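Local coordinates for protein flavoredoxin (Methanosarcina acetivorans, PDB 3BNK) that binds flavin mononucleotide and probably serves in electron transport, at residues 114-120 with 136-142. Residue numbers count along the deposited sequence, not the author numbering.
Sequences TLNLECR and EIIAAYS
Strands 115-120 and 136-142 run antiparallel, their axes 4.6 Å apart at closest approach and 127° between directions. Asn116 pairs with Tyr141 in a hydrogen-bonded pair (Asn116 N to Tyr141 O 3.0 Å, Tyr141 N to Asn116 O 2.9 Å), Leu117 with Ala140 in a non-hydrogen-bonded one. The register then slips by one: Ile138 and Ala139 both face Glu118, whose O accepts Ile138 N at 3.0 Å and, weakly, Ala139 N at 3.5 Å. This is a classic beta bulge, with Ile138 at phi/psi -92/-32. Beyond it Arg120 N meets Glu136 O, and Glu136 N meets Arg120 O, both at 2.9 Å. These are the two arms of the hairpin 115-126/130-142 in the antiparallel sheet of the flavin reductase-like domain; the second subunit extends the sheet by pairing with Ala140, Tyr141 and Ser142. On the face of Asn116, Glu118 and Tyr141, Glu118 (chi1 and chi2 t) stands extended, and Tyr141 (chi1 m) lays its ring along the strand so that OH donates to Glu118 OE1 at 2.9 Å; Glu118 OE2 accepts Leu104 N. The other face is apolar: Leu117 (m, t) puts CD2 3.8 Å from Ala140 CB, and Cys119 (m) sets SG 4.1 Å from Ile137 CG1, with Leu47 packing on Leu117, Cys119 and Ile137. At the ends, Ser142 OG (chi1 t) donates to Thr114 O at 2.7 Å, and Arg120 NH1 forms a salt bridge with Glu136 OE1 at 3.6 Å.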
loop_
_atom_site.group_PDB
_atom_site.type_symbol
_atom_site.label_atom_id
_atom_site.label_comp_id
_atom_site.label_asym_id
_atom_site.label_seq_id
_atom_site.Cartn_x
_atom_site.Cartn_y
_atom_site.Cartn_z
ATOM N N THR B 114 -3.767 -1.644 17.197
ATOM C CA THR B 114 -2.468 -2.118 17.636
ATOM C C THR B 114 -1.342 -1.125 17.378
ATOM O O THR B 114 -0.271 -1.210 18.000
ATOM C CB THR B 114 -2.126 -3.475 16.997
ATOM O OG1 THR B 114 -1.834 -3.299 15.601
ATOM C CG2 THR B 114 -3.292 -4.458 17.198
ATOM N N LEU B 115 -1.591 -0.202 16.452
ATOM C CA LEU B 115 -0.606 0.778 16.003
ATOM C C LEU B 115 -1.348 1.997 15.463
ATOM O O LEU B 115 -2.302 1.862 14.681
ATOM C CB LEU B 115 0.317 0.174 14.923
ATOM C CG LEU B 115 1.358 1.050 14.195
ATOM C CD1 LEU B 115 2.557 1.476 15.097
ATOM C CD2 LEU B 115 1.868 0.343 12.965
ATOM N N ASN B 116 -0.913 3.177 15.902
ATOM C CA ASN B 116 -1.497 4.456 15.463
ATOM C C ASN B 116 -0.424 5.418 14.966
ATOM O O ASN B 116 0.533 5.709 15.684
ATOM C CB ASN B 116 -2.291 5.138 16.594
ATOM C CG ASN B 116 -2.990 4.152 17.507
ATOM O OD1 ASN B 116 -2.416 3.698 18.503
ATOM N ND2 ASN B 116 -4.249 3.842 17.196
ATOM N N LEU B 117 -0.587 5.885 13.731
ATOM C CA LEU B 117 0.319 6.857 13.133
ATOM C C LEU B 117 -0.375 8.210 13.045
ATOM O O LEU B 117 -1.373 8.355 12.351
ATOM C CB LEU B 117 0.806 6.388 11.750
ATOM C CG LEU B 117 1.300 4.939 11.609
ATOM C CD1 LEU B 117 1.779 4.640 10.183
ATOM C CD2 LEU B 117 2.397 4.549 12.656
ATOM N N GLU B 118 0.161 9.187 13.773
ATOM C CA GLU B 118 -0.405 10.525 13.861
ATOM C C GLU B 118 0.293 11.405 12.822
ATOM O O GLU B 118 1.505 11.580 12.874
ATOM C CB GLU B 118 -0.224 11.062 15.288
ATOM C CG GLU B 118 -0.813 12.440 15.571
ATOM C CD GLU B 118 -0.512 12.928 17.001
ATOM O OE1 GLU B 118 0.455 12.429 17.625
ATOM O OE2 GLU B 118 -1.250 13.813 17.492
ATOM N N CYS B 119 -0.472 11.944 11.871
ATOM C CA CYS B 119 0.137 12.533 10.679
ATOM C C CYS B 119 -0.220 13.983 10.423
ATOM O O CYS B 119 -1.376 14.394 10.577
ATOM C CB CYS B 119 -0.167 11.695 9.428
ATOM S SG CYS B 119 0.241 9.951 9.637
ATOM N N ARG B 120 0.793 14.748 10.027
ATOM C CA ARG B 120 0.583 16.143 9.674
ATOM C C ARG B 120 0.555 16.324 8.174
ATOM O O ARG B 120 1.503 15.967 7.488
ATOM C CB ARG B 120 1.660 17.038 10.283
ATOM C CG ARG B 120 1.155 18.459 10.434
ATOM C CD ARG B 120 2.134 19.478 9.976
ATOM N NE ARG B 120 3.284 19.609 10.856
ATOM C CZ ARG B 120 4.535 19.382 10.475
ATOM N NH1 ARG B 120 4.803 19.001 9.224
ATOM N NH2 ARG B 120 5.520 19.533 11.343
ATOM N N GLU B 136 3.270 13.756 7.037
ATOM C CA GLU B 136 4.451 13.354 7.785
ATOM C C GLU B 136 4.005 12.622 9.037
ATOM O O GLU B 136 3.092 13.068 9.733
ATOM C CB GLU B 136 5.313 14.574 8.166
ATOM C CG GLU B 136 6.679 14.198 8.774
ATOM C CD GLU B 136 7.498 15.405 9.251
ATOM O OE1 GLU B 136 7.318 16.514 8.711
ATOM O OE2 GLU B 136 8.333 15.226 10.165
ATOM N N ILE B 137 4.628 11.486 9.314
ATOM C CA ILE B 137 4.356 10.776 10.556
ATOM C C ILE B 137 5.122 11.483 11.675
ATOM O O ILE B 137 6.357 11.392 11.778
ATOM C CB ILE B 137 4.739 9.273 10.479
ATOM C CG1 ILE B 137 4.071 8.609 9.267
ATOM C CG2 ILE B 137 4.351 8.541 11.781
ATOM C CD1 ILE B 137 4.738 7.277 8.878
ATOM N N ILE B 138 4.386 12.216 12.497
ATOM C CA ILE B 138 5.036 13.026 13.512
ATOM C C ILE B 138 5.156 12.258 14.820
ATOM O O ILE B 138 6.122 12.443 15.558
ATOM C CB ILE B 138 4.363 14.410 13.694
ATOM C CG1 ILE B 138 2.978 14.270 14.310
ATOM C CG2 ILE B 138 4.358 15.201 12.364
ATOM C CD1 ILE B 138 2.953 14.469 15.848
ATOM N N ALA B 139 4.189 11.384 15.087
ATOM C CA ALA B 139 4.264 10.488 16.238
ATOM C C ALA B 139 3.637 9.146 15.900
ATOM O O ALA B 139 2.658 9.074 15.140
ATOM C CB ALA B 139 3.600 11.111 17.477
ATOM N N ALA B 140 4.236 8.095 16.450
ATOM C CA ALA B 140 3.739 6.738 16.317
ATOM C C ALA B 140 3.589 6.109 17.686
ATOM O O ALA B 140 4.458 6.267 18.552
ATOM C CB ALA B 140 4.662 5.905 15.437
ATOM N N TYR B 141 2.472 5.408 17.869
ATOM C CA TYR B 141 2.103 4.791 19.141
ATOM C C TYR B 141 1.810 3.304 18.971
ATOM O O TYR B 141 1.101 2.894 18.050
ATOM C CB TYR B 141 0.857 5.471 19.735
ATOM C CG TYR B 141 0.937 6.983 19.837
ATOM C CD1 TYR B 141 0.632 7.794 18.745
ATOM C CD2 TYR B 141 1.320 7.602 21.036
ATOM C CE1 TYR B 141 0.711 9.188 18.830
ATOM C CE2 TYR B 141 1.391 8.993 21.140
ATOM C CZ TYR B 141 1.090 9.778 20.030
ATOM O OH TYR B 141 1.161 11.148 20.127
ATOM N N SER B 142 2.354 2.502 19.873
ATOM C CA SER B 142 1.888 1.136 20.035
ATOM C C SER B 142 1.850 0.772 21.517
ATOM O O SER B 142 1.710 1.642 22.379
ATOM C CB SER B 142 2.761 0.157 19.241
ATOM O OG SER B 142 2.165 -1.129 19.203
#